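Local structure of beta-glucanase (Bacteroides thetaiotaomicron, 6EUG) at residues T216-D221 and P265-K270; K224-Y229 and I239-D244; W275-G280 and A289-A294; I228-D233 and H261-A266. The protein probably hydrolyses beta-1,3-galactan linkages in arabinogalactan with this family 43 glycoside hydrolase domain, part of a longer protein, seen here with glucoimidazole bound. One frame throughout, in Å; residues are numbered along the deposited sequence. Where two conformers were deposited one is given.

How the contacts relate
The four contacts tie together two adjacent blades of the beta-propeller, and all are largely buried. Contacts 2 and 3 lie within a blade: each is an antiparallel strand pair held by backbone hydrogen bonds, with side chains packed on both faces of its sheet. Contacts 1 and 4 run between the blades, where side chains and waters do the joining. Contact 1 sets the innermost strands 215-219 and 265-270 side by side, apolar in the middle and ending in surface salt bridges. Contact 4, closest to the ligand, uses the end of strand 225-231 from contact 2 and the start of strand 265-270 from contact 1. I228 also touches M276 of contact 3.

Contact 1: residues T216-D221 and P265-K270; sequences TLFVDD and PAIFKK
F218 and I267 meet between two strands that run almost parallel, 9° apart, with axes 7.2 Å from each other, wider than the spacing within a sheet. Side chains therefore fill the gap. The F218 side chain, with CG anti to the backbone N (chi1 -173°), crosses those of I267 and K269 at about a right angle. F218 CB lies 3.8 Å from I267 CG2, while F218 CZ, at the far end of the ring, comes 3.8 Å from K269 CB. A flat, long residue suits this place because it reaches two partners two residues apart, on the same side of the strand.

Further in, T216 turns its methyl toward the proline, with T216 CG2 4.1 Å from P265 CG. Its hydroxyl instead donates to a water 2.7 Å from T216 OG1, and that water donates to P265 O, so a buried carbonyl is satisfied across the gap.

At the outer end the extended lysine chain carries K269 NZ to D221 OD2 (3.0 Å), met 43° out of the carboxylate plane, and more weakly to D220 OD1 (3.5 Å). Y274 OH bonds to both D220 OD2 and K269 NZ, tying the more buried acid to the lysine. Such parallel innermost strands of successive blades, lining the central axis, are typical of the five-bladed beta-propeller of family 43.

Contact 2: residues K224-Y229 and I239-D244; sequences KAYHIY and IAELAD
Strands 225-231 and 236-242 form a beta hairpin in the middle of a propeller blade, pairing antiparallel from Y226 opposite E241 to I228 opposite I239. Three backbone bonds bind them: H227 and A240 exchange two as a hydrogen-bonded pair, H227 N to A240 O and A240 N to H227 O, each 2.9 Å, and L242 N donates to A225 O.

One face carries Y226, I228, I239 and E241. I228 and I239 lie alongside each other, pointing the same way, with I228 CG1 4.1 Å from I239 CG2; branched chains of this kind fill the space between blades well. The Y226 ring packs obliquely against the neighbouring backbone, its CD2 3.9 Å from E241 CA. A glutamate here serves several partners: E241 OE2 forms a salt bridge with K224 NZ (3.1 Å), which comes from above the carboxylate plane, and shares a water with Y226 OH, while E241 OE1 bonds to T250 OG1.

On the other face, small A240 leaves room for Y229, whose CG sits between the backbone N and the carbonyl carbon (chi1 56°). This folds its ring across H227, Y229 CD1 lying 3.5 Å above the imidazole plane. H227 ND1 in turn bonds to H249 NE2. The hairpin is flanked by strand 215-219 beside 225-231 and by strand 252-256 beside 236-242, completing the four-stranded blade.

Contact 3: residues W275-G280 and A289-A294; sequences WMITSG and ARLLTA
M276 and L292 exchange two backbone hydrogen bonds, M276 N to L292 O at 2.8 Å and L292 N to M276 O at 2.7 Å, and T278 and R290 repeat the pattern. This is the ladder of an antiparallel beta hairpin at the centre of one propeller blade. Beyond the backbone, N262 OD1 bonds to both T278 OG1 and R290 NH1, so neighbouring polar groups of the two strands share one buried acceptor; R290 NH1 also reaches G260 O.

M276 and L292 pack on the same face as T278 and R290. L292 CD1 lies 4.1 Å from M276 CE and 4.0 Å from T278 CG2, the threonine offering its methyl to the leucine and its hydroxyl to N262. The opposite face carries W275, I277, L291 and T293. L291 CD1 approaches I277 CG1 at 4.0 Å, and T293 stands alongside the indole with its hydroxyl over the ring's rim, T293 OG1 3.6 Å from W275 CZ3, while bonding to Y274 O.

At the end of the hairpin, R290 bends at chi2 (93°) and lays its guanidinium flat over the chain. Glycine, lacking a side chain, gives it room: G280 CA sits over the centre of the group, 3.6 Å from R290 CZ.

Contact 4: residues I228-D233 and H261-A266; sequences IYSSED and HNEAPA
S230 and E263 supply the direct polar contact. The serine hydroxyl, set anti to its own carbonyl carbon (chi1 -58°), faces two acceptors: S230 OG lies 2.9 Å from E263 OE1 and 3.0 Å from N262 O. Its single proton could go to either, and both S230 and E263 were modelled in two conformers, so the pairing is tentative. A serine suits the spot because it is short enough to fit between the chains yet still polar. In the conformer given here the glutamate folds back at chi2 (-57°), bringing its carboxylate to the serine.

A water makes the second polar link, 2.7 Å from D233 O, to which it donates, and 2.9 Å from H261 NE2, which it meets in the plane of the imidazole. The side chain of D233 turns instead to a salt bridge with R204.

The apolar part is small: the I228 and P265 side chains pass alongside each other, pointing opposite ways, with I228 CG2 4.2 Å from P265 CB, and M276 packs against both.

The chain turns a corner at A264, whose N bonds to OD2 of the ligand-pocket residue D214. With the E263 side chain about 5 Å from the bound glucoimidazole, this crossing between blades borders the central sugar-binding pocket of the propeller.

Contact 1: residues T216-D221 and P265-K270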
# COMPACT_ATOMS: atom_id res chain seq x y z
N THR A 216 -0.58 -2.72 -0.71
CA THR A 216 -1.96 -2.51 -0.46
C THR A 216 -2.74 -3.82 -0.65
O THR A 216 -2.15 -4.88 -0.93
CB THR A 216 -2.52 -1.35 -1.28
OG1 THR A 216 -3.80 -0.95 -0.75
CG2 THR A 216 -2.64 -1.69 -2.79
N LEU A 217 -4.05 -3.71 -0.43
CA LEU A 217 -5.03 -4.82 -0.57
C LEU A 217 -6.19 -4.40 -1.42
O LEU A 217 -6.57 -3.22 -1.41
CB LEU A 217 -5.58 -5.25 0.81
CG LEU A 217 -4.60 -5.77 1.87
CD1 LEU A 217 -5.27 -5.98 3.25
CD2 LEU A 217 -3.90 -7.05 1.44
N PHE A 218 -6.81 -5.37 -2.09
CA PHE A 218 -8.04 -5.11 -2.85
C PHE A 218 -8.96 -6.32 -2.84
O PHE A 218 -8.50 -7.43 -3.14
CB PHE A 218 -7.76 -4.70 -4.32
CG PHE A 218 -9.01 -4.25 -5.06
CD1 PHE A 218 -9.59 -3.02 -4.80
CD2 PHE A 218 -9.63 -5.08 -5.98
CE1 PHE A 218 -10.74 -2.61 -5.45
CE2 PHE A 218 -10.79 -4.68 -6.64
CZ PHE A 218 -11.35 -3.44 -6.38
N VAL A 219 -10.22 -6.11 -2.46
CA VAL A 219 -11.27 -7.15 -2.55
C VAL A 219 -12.07 -6.99 -3.86
O VAL A 219 -12.75 -5.96 -4.10
CB VAL A 219 -12.25 -7.13 -1.35
CG1 VAL A 219 -13.29 -8.27 -1.50
CG2 VAL A 219 -11.54 -7.25 -0.01
N ASP A 220 -11.98 -8.00 -4.70
CA ASP A 220 -12.65 -7.97 -6.01
C ASP A 220 -14.13 -8.38 -5.91
O ASP A 220 -14.63 -8.78 -4.83
CB ASP A 220 -11.86 -8.88 -6.97
CG ASP A 220 -11.93 -8.45 -8.43
OD1 ASP A 220 -12.65 -7.49 -8.80
OD2 ASP A 220 -11.32 -9.18 -9.24
N ASP A 221 -14.85 -8.23 -7.02
CA ASP A 221 -16.30 -8.44 -7.03
C ASP A 221 -16.74 -9.91 -6.87
O ASP A 221 -17.88 -10.17 -6.45
CB ASP A 221 -16.97 -7.70 -8.22
CG ASP A 221 -16.34 -8.00 -9.55
OD1 ASP A 221 -15.50 -8.95 -9.65
OD2 ASP A 221 -16.67 -7.29 -10.52
N PRO A 265 1.44 1.82 -3.85
CA PRO A 265 0.27 1.52 -4.73
C PRO A 265 -1.10 1.83 -4.10
O PRO A 265 -1.31 1.55 -2.88
CB PRO A 265 0.41 0.01 -4.98
CG PRO A 265 1.11 -0.47 -3.77
CD PRO A 265 2.16 0.58 -3.51
N ALA A 266 -2.01 2.38 -4.91
CA ALA A 266 -3.40 2.61 -4.56
C ALA A 266 -4.24 2.16 -5.78
O ALA A 266 -3.86 2.37 -6.93
CB ALA A 266 -3.65 4.09 -4.26
N ILE A 267 -5.34 1.47 -5.50
CA ILE A 267 -6.11 0.75 -6.54
C ILE A 267 -7.62 0.85 -6.37
O ILE A 267 -8.10 0.89 -5.25
CB ILE A 267 -5.68 -0.74 -6.62
CG1 ILE A 267 -6.32 -1.46 -7.84
CG2 ILE A 267 -5.96 -1.48 -5.32
CD1 ILE A 267 -5.66 -2.79 -8.16
N PHE A 268 -8.33 0.91 -7.50
CA PHE A 268 -9.79 0.79 -7.55
C PHE A 268 -10.25 0.14 -8.85
O PHE A 268 -9.46 -0.03 -9.80
CB PHE A 268 -10.51 2.15 -7.33
CG PHE A 268 -10.41 3.14 -8.47
CD1 PHE A 268 -9.25 3.90 -8.65
CD2 PHE A 268 -11.51 3.40 -9.30
CE1 PHE A 268 -9.15 4.84 -9.66
CE2 PHE A 268 -11.41 4.35 -10.34
CZ PHE A 268 -10.22 5.07 -10.51
N LYS A 269 -11.54 -0.23 -8.88
CA LYS A 269 -12.17 -0.82 -10.06
C LYS A 269 -13.44 -0.05 -10.36
O LYS A 269 -14.21 0.23 -9.43
CB LYS A 269 -12.47 -2.32 -9.85
CG LYS A 269 -13.12 -3.02 -11.03
CD LYS A 269 -13.42 -4.48 -10.73
CE LYS A 269 -13.81 -5.23 -12.01
NZ LYS A 269 -14.09 -6.67 -11.83
N LYS A 270 -13.63 0.30 -11.65
CA LYS A 270 -14.81 1.04 -12.11
C LYS A 270 -15.31 0.50 -13.44
O LYS A 270 -14.57 0.52 -14.44
CB LYS A 270 -14.48 2.55 -12.24
CG LYS A 270 -15.66 3.43 -12.72
CD LYS A 270 -15.27 4.91 -12.68
CE LYS A 270 -16.39 5.85 -13.12
NZ LYS A 270 -16.44 5.94 -14.61
O HOH W 1 -3.63 1.66 -1.28
O HOH W 2 -7.46 -0.66 -2.22

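Contact 2: residues K224-Y229 and I239-D244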
# COMPACT_ATOMS: atom_id res chain seq x y z
N LYS A 224 -12.70 -12.57 -4.12
CA LYS A 224 -11.26 -12.87 -4.05
C LYS A 224 -10.52 -11.60 -3.66
O LYS A 224 -10.82 -10.51 -4.18
CB LYS A 224 -10.72 -13.42 -5.37
CG LYS A 224 -11.06 -14.90 -5.57
CD LYS A 224 -10.60 -15.44 -6.91
CE LYS A 224 -10.95 -16.92 -7.06
NZ LYS A 224 -10.22 -17.77 -6.08
N ALA A 225 -9.59 -11.74 -2.73
CA ALA A 225 -8.73 -10.62 -2.31
C ALA A 225 -7.30 -10.77 -2.86
O ALA A 225 -6.82 -11.88 -3.02
CB ALA A 225 -8.72 -10.49 -0.78
N TYR A 226 -6.65 -9.61 -3.08
CA TYR A 226 -5.31 -9.53 -3.64
C TYR A 226 -4.40 -8.63 -2.79
O TYR A 226 -4.83 -7.55 -2.33
CB TYR A 226 -5.30 -9.02 -5.11
CG TYR A 226 -6.12 -9.95 -6.02
CD1 TYR A 226 -7.49 -9.81 -6.16
CD2 TYR A 226 -5.49 -11.00 -6.74
CE1 TYR A 226 -8.23 -10.69 -6.94
CE2 TYR A 226 -6.23 -11.86 -7.51
CZ TYR A 226 -7.59 -11.70 -7.62
OH TYR A 226 -8.29 -12.57 -8.41
N HIS A 227 -3.17 -9.10 -2.64
CA HIS A 227 -2.04 -8.39 -1.98
C HIS A 227 -1.11 -7.85 -3.10
O HIS A 227 -0.54 -8.64 -3.89
CB HIS A 227 -1.35 -9.34 -1.00
CG HIS A 227 -0.12 -8.79 -0.32
ND1 HIS A 227 0.97 -9.57 -0.02
CD2 HIS A 227 0.18 -7.54 0.10
CE1 HIS A 227 1.89 -8.83 0.57
NE2 HIS A 227 1.43 -7.59 0.65
N ILE A 228 -0.99 -6.53 -3.17
CA ILE A 228 -0.27 -5.81 -4.22
C ILE A 228 0.95 -5.18 -3.53
O ILE A 228 0.78 -4.45 -2.55
CB ILE A 228 -1.13 -4.74 -4.89
CG1 ILE A 228 -2.32 -5.42 -5.62
CG2 ILE A 228 -0.31 -3.98 -5.94
CD1 ILE A 228 -3.48 -4.54 -5.95
N TYR A 229 2.15 -5.45 -4.00
CA TYR A 229 3.36 -4.96 -3.28
C TYR A 229 4.58 -4.70 -4.15
O TYR A 229 4.74 -5.30 -5.20
CB TYR A 229 3.72 -5.94 -2.13
CG TYR A 229 3.92 -7.39 -2.64
CD1 TYR A 229 2.82 -8.25 -2.84
CD2 TYR A 229 5.20 -7.87 -3.00
CE1 TYR A 229 3.01 -9.53 -3.33
CE2 TYR A 229 5.39 -9.15 -3.49
CZ TYR A 229 4.29 -9.97 -3.70
OH TYR A 229 4.48 -11.23 -4.23
N ILE A 239 1.49 -8.90 -7.80
CA ILE A 239 0.07 -9.02 -7.41
C ILE A 239 -0.17 -10.48 -7.11
O ILE A 239 -0.01 -11.31 -8.02
CB ILE A 239 -0.89 -8.56 -8.53
CG1 ILE A 239 -0.54 -7.13 -8.97
CG2 ILE A 239 -2.35 -8.68 -8.07
CD1 ILE A 239 -1.46 -6.54 -10.04
N ALA A 240 -0.54 -10.78 -5.85
CA ALA A 240 -0.68 -12.16 -5.32
C ALA A 240 -2.09 -12.42 -4.78
O ALA A 240 -2.59 -11.69 -3.91
CB ALA A 240 0.35 -12.41 -4.24
N GLU A 241 -2.72 -13.47 -5.27
CA GLU A 241 -4.00 -13.94 -4.75
C GLU A 241 -3.92 -14.42 -3.28
O GLU A 241 -3.02 -15.21 -2.93
CB GLU A 241 -4.50 -15.06 -5.65
CG GLU A 241 -5.89 -15.61 -5.33
CD GLU A 241 -6.22 -16.88 -6.10
OE1 GLU A 241 -5.39 -17.84 -6.09
OE2 GLU A 241 -7.32 -16.93 -6.69
N LEU A 242 -4.89 -14.03 -2.46
CA LEU A 242 -5.05 -14.53 -1.08
C LEU A 242 -5.99 -15.76 -1.02
O LEU A 242 -6.91 -15.92 -1.85
CB LEU A 242 -5.58 -13.42 -0.17
CG LEU A 242 -4.63 -12.21 -0.01
CD1 LEU A 242 -5.23 -11.23 0.98
CD2 LEU A 242 -3.21 -12.60 0.42
N ALA A 243 -5.75 -16.61 -0.02
CA ALA A 243 -6.65 -17.71 0.35
C ALA A 243 -8.04 -17.23 0.73
O ALA A 243 -8.23 -16.04 0.98
CB ALA A 243 -6.05 -18.48 1.53
N ASP A 244 -9.02 -18.14 0.79
CA ASP A 244 -10.41 -17.77 1.04
C ASP A 244 -10.70 -17.11 2.41
O ASP A 244 -11.70 -16.39 2.53
CB ASP A 244 -11.36 -19.00 0.88
O HOH W 3 -8.58 -17.78 -3.13
O HOH W 4 -9.34 -14.44 -1.65
O HOH W 5 -7.57 -15.14 -9.13

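Contact 3: residues W275-G280 and A289-A294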
# COMPACT_ATOMS: atom_id res chain seq x y z
N TRP A 275 -7.78 0.32 -12.11
CA TRP A 275 -6.96 1.55 -12.16
C TRP A 275 -6.06 1.59 -10.93
O TRP A 275 -6.56 1.53 -9.77
CB TRP A 275 -7.83 2.82 -12.17
CG TRP A 275 -8.75 2.97 -13.36
CD1 TRP A 275 -10.12 2.76 -13.36
CD2 TRP A 275 -8.41 3.33 -14.71
NE1 TRP A 275 -10.64 2.96 -14.63
CE2 TRP A 275 -9.62 3.31 -15.47
CE3 TRP A 275 -7.21 3.66 -15.35
CZ2 TRP A 275 -9.66 3.64 -16.82
CZ3 TRP A 275 -7.25 3.98 -16.73
CH2 TRP A 275 -8.48 3.97 -17.43
N MET A 276 -4.76 1.73 -11.14
CA MET A 276 -3.81 1.82 -10.01
C MET A 276 -2.93 3.07 -10.16
O MET A 276 -2.42 3.37 -11.25
CB MET A 276 -2.94 0.55 -9.97
CG MET A 276 -1.97 0.46 -8.81
SD MET A 276 -1.50 -1.21 -8.31
CE MET A 276 -1.06 -2.07 -9.82
N ILE A 277 -2.75 3.78 -9.05
CA ILE A 277 -1.85 4.95 -8.98
C ILE A 277 -0.67 4.58 -8.10
O ILE A 277 -0.84 4.02 -7.01
CB ILE A 277 -2.56 6.25 -8.49
CG1 ILE A 277 -3.67 6.63 -9.47
CG2 ILE A 277 -1.55 7.39 -8.28
CD1 ILE A 277 -4.54 7.81 -9.07
N THR A 278 0.52 4.93 -8.59
CA THR A 278 1.78 4.70 -7.89
C THR A 278 2.66 5.94 -7.90
O THR A 278 2.43 6.88 -8.69
CB THR A 278 2.53 3.51 -8.52
OG1 THR A 278 2.77 3.78 -9.91
CG2 THR A 278 1.70 2.24 -8.44
N SER A 279 3.68 5.94 -7.03
CA SER A 279 4.78 6.92 -7.09
C SER A 279 6.02 6.24 -7.67
O SER A 279 6.08 5.02 -7.78
CB SER A 279 5.13 7.46 -5.67
OG SER A 279 5.78 6.48 -4.88
N GLY A 280 7.03 7.04 -8.00
CA GLY A 280 8.38 6.50 -8.16
C GLY A 280 9.08 6.29 -6.82
O GLY A 280 8.45 6.37 -5.74
N ALA A 289 3.53 11.14 -10.24
CA ALA A 289 2.66 9.92 -10.12
C ALA A 289 2.52 9.21 -11.46
O ALA A 289 2.67 9.83 -12.52
CB ALA A 289 1.26 10.30 -9.60
N ARG A 290 2.29 7.89 -11.41
CA ARG A 290 2.01 7.06 -12.58
C ARG A 290 0.57 6.53 -12.46
O ARG A 290 0.07 6.28 -11.31
CB ARG A 290 2.98 5.86 -12.66
CG ARG A 290 4.49 6.23 -12.67
CD ARG A 290 5.16 6.25 -11.32
NE ARG A 290 6.58 6.58 -11.48
CZ ARG A 290 7.59 5.72 -11.60
NH1 ARG A 290 7.41 4.40 -11.56
NH2 ARG A 290 8.80 6.21 -11.77
N LEU A 291 -0.08 6.34 -13.61
CA LEU A 291 -1.37 5.64 -13.73
C LEU A 291 -1.19 4.32 -14.47
O LEU A 291 -0.63 4.30 -15.56
CB LEU A 291 -2.40 6.50 -14.45
CG LEU A 291 -3.81 5.94 -14.62
CD1 LEU A 291 -4.43 5.70 -13.24
CD2 LEU A 291 -4.68 6.86 -15.46
N LEU A 292 -1.66 3.22 -13.86
CA LEU A 292 -1.57 1.89 -14.45
C LEU A 292 -2.98 1.31 -14.62
O LEU A 292 -3.86 1.58 -13.80
CB LEU A 292 -0.71 0.97 -13.61
CG LEU A 292 0.58 1.58 -12.97
CD1 LEU A 292 1.23 0.58 -12.02
CD2 LEU A 292 1.59 2.00 -14.03
N THR A 293 -3.20 0.53 -15.68
CA THR A 293 -4.54 -0.06 -15.93
C THR A 293 -4.49 -1.49 -16.50
O THR A 293 -3.52 -1.87 -17.22
CB THR A 293 -5.38 0.88 -16.83
OG1 THR A 293 -6.76 0.46 -16.92
CG2 THR A 293 -4.79 0.96 -18.25
N ALA A 294 -5.54 -2.25 -16.18
CA ALA A 294 -5.78 -3.58 -16.73
C ALA A 294 -7.27 -3.89 -16.83
O ALA A 294 -8.11 -3.30 -16.10
CB ALA A 294 -5.10 -4.67 -15.90

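Contact 4: residues I228-D233 and H261-A266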
# COMPACT_ATOMS: atom_id res chain seq x y z
N ILE A 228 -0.99 -6.53 -3.17
CA ILE A 228 -0.27 -5.81 -4.22
C ILE A 228 0.95 -5.18 -3.53
O ILE A 228 0.78 -4.45 -2.55
CB ILE A 228 -1.13 -4.74 -4.89
CG1 ILE A 228 -2.32 -5.42 -5.62
CG2 ILE A 228 -0.31 -3.98 -5.94
CD1 ILE A 228 -3.48 -4.54 -5.95
N TYR A 229 2.15 -5.45 -4.00
CA TYR A 229 3.36 -4.96 -3.28
C TYR A 229 4.58 -4.70 -4.15
O TYR A 229 4.74 -5.30 -5.20
CB TYR A 229 3.72 -5.94 -2.13
CG TYR A 229 3.92 -7.39 -2.64
CD1 TYR A 229 2.82 -8.25 -2.84
CD2 TYR A 229 5.20 -7.87 -3.00
CE1 TYR A 229 3.01 -9.53 -3.33
CE2 TYR A 229 5.39 -9.15 -3.49
CZ TYR A 229 4.29 -9.97 -3.70
OH TYR A 229 4.48 -11.23 -4.23
N SER A 230 5.45 -3.79 -3.66
CA SER A 230 6.73 -3.53 -4.28
C SER A 230 7.71 -4.65 -3.86
O SER A 230 7.90 -4.92 -2.68
CB SER A 230 7.26 -2.14 -3.88
OG SER A 230 6.33 -1.11 -4.23
N SER A 231 8.30 -5.30 -4.86
CA SER A 231 9.14 -6.52 -4.67
C SER A 231 10.51 -6.40 -5.38
O SER A 231 10.81 -5.37 -5.98
CB SER A 231 8.39 -7.74 -5.23
OG SER A 231 8.93 -8.99 -4.77
N GLU A 232 11.35 -7.44 -5.31
CA GLU A 232 12.61 -7.46 -6.05
C GLU A 232 13.47 -6.18 -5.79
O GLU A 232 13.82 -5.43 -6.71
CB GLU A 232 12.31 -7.65 -7.55
CG GLU A 232 11.43 -8.84 -7.90
CD GLU A 232 11.04 -8.99 -9.37
OE1 GLU A 232 11.81 -8.53 -10.30
OE2 GLU A 232 9.92 -9.54 -9.64
N ASP A 233 13.79 -5.93 -4.52
CA ASP A 233 14.58 -4.75 -4.10
C ASP A 233 13.85 -3.44 -4.53
O ASP A 233 14.51 -2.47 -4.96
CB ASP A 233 16.05 -4.78 -4.61
CG ASP A 233 16.95 -5.79 -3.86
OD1 ASP A 233 16.56 -6.41 -2.89
OD2 ASP A 233 18.10 -6.00 -4.26
N HIS A 261 10.41 0.65 -10.70
CA HIS A 261 10.51 1.33 -9.40
C HIS A 261 9.17 2.00 -8.98
O HIS A 261 9.16 3.11 -8.44
CB HIS A 261 11.64 2.40 -9.47
CG HIS A 261 12.84 2.10 -8.62
ND1 HIS A 261 14.06 2.70 -8.86
CD2 HIS A 261 13.00 1.33 -7.53
CE1 HIS A 261 14.93 2.28 -7.95
NE2 HIS A 261 14.30 1.46 -7.12
N ASN A 262 8.05 1.33 -9.24
CA ASN A 262 6.75 1.78 -8.75
C ASN A 262 6.57 1.42 -7.27
O ASN A 262 6.88 0.30 -6.85
CB ASN A 262 5.62 1.13 -9.57
CG ASN A 262 5.55 1.67 -11.00
OD1 ASN A 262 5.02 2.81 -11.24
ND2 ASN A 262 6.09 0.89 -11.94
N GLU A 263 5.99 2.38 -6.53
CA GLU A 263 5.87 2.33 -5.07
C GLU A 263 4.50 2.83 -4.61
O GLU A 263 3.69 3.24 -5.43
CB GLU A 263 7.00 3.17 -4.43
CG GLU A 263 8.39 2.98 -5.04
CD GLU A 263 8.94 1.54 -5.06
OE1 GLU A 263 8.63 0.71 -4.18
OE2 GLU A 263 9.72 1.23 -5.98
N ALA A 264 4.22 2.75 -3.30
CA ALA A 264 3.00 3.38 -2.76
C ALA A 264 1.71 3.10 -3.56
O ALA A 264 0.96 4.03 -3.87
CB ALA A 264 3.22 4.86 -2.60
N PRO A 265 1.44 1.82 -3.85
CA PRO A 265 0.27 1.52 -4.73
C PRO A 265 -1.10 1.83 -4.10
O PRO A 265 -1.31 1.55 -2.88
CB PRO A 265 0.41 0.01 -4.98
CG PRO A 265 1.11 -0.47 -3.77
CD PRO A 265 2.16 0.58 -3.51
N ALA A 266 -2.01 2.38 -4.91
CA ALA A 266 -3.40 2.61 -4.56
C ALA A 266 -4.24 2.16 -5.78
O ALA A 266 -3.86 2.37 -6.93
CB ALA A 266 -3.65 4.09 -4.26
O HOH W 6 15.67 -0.09 -5.13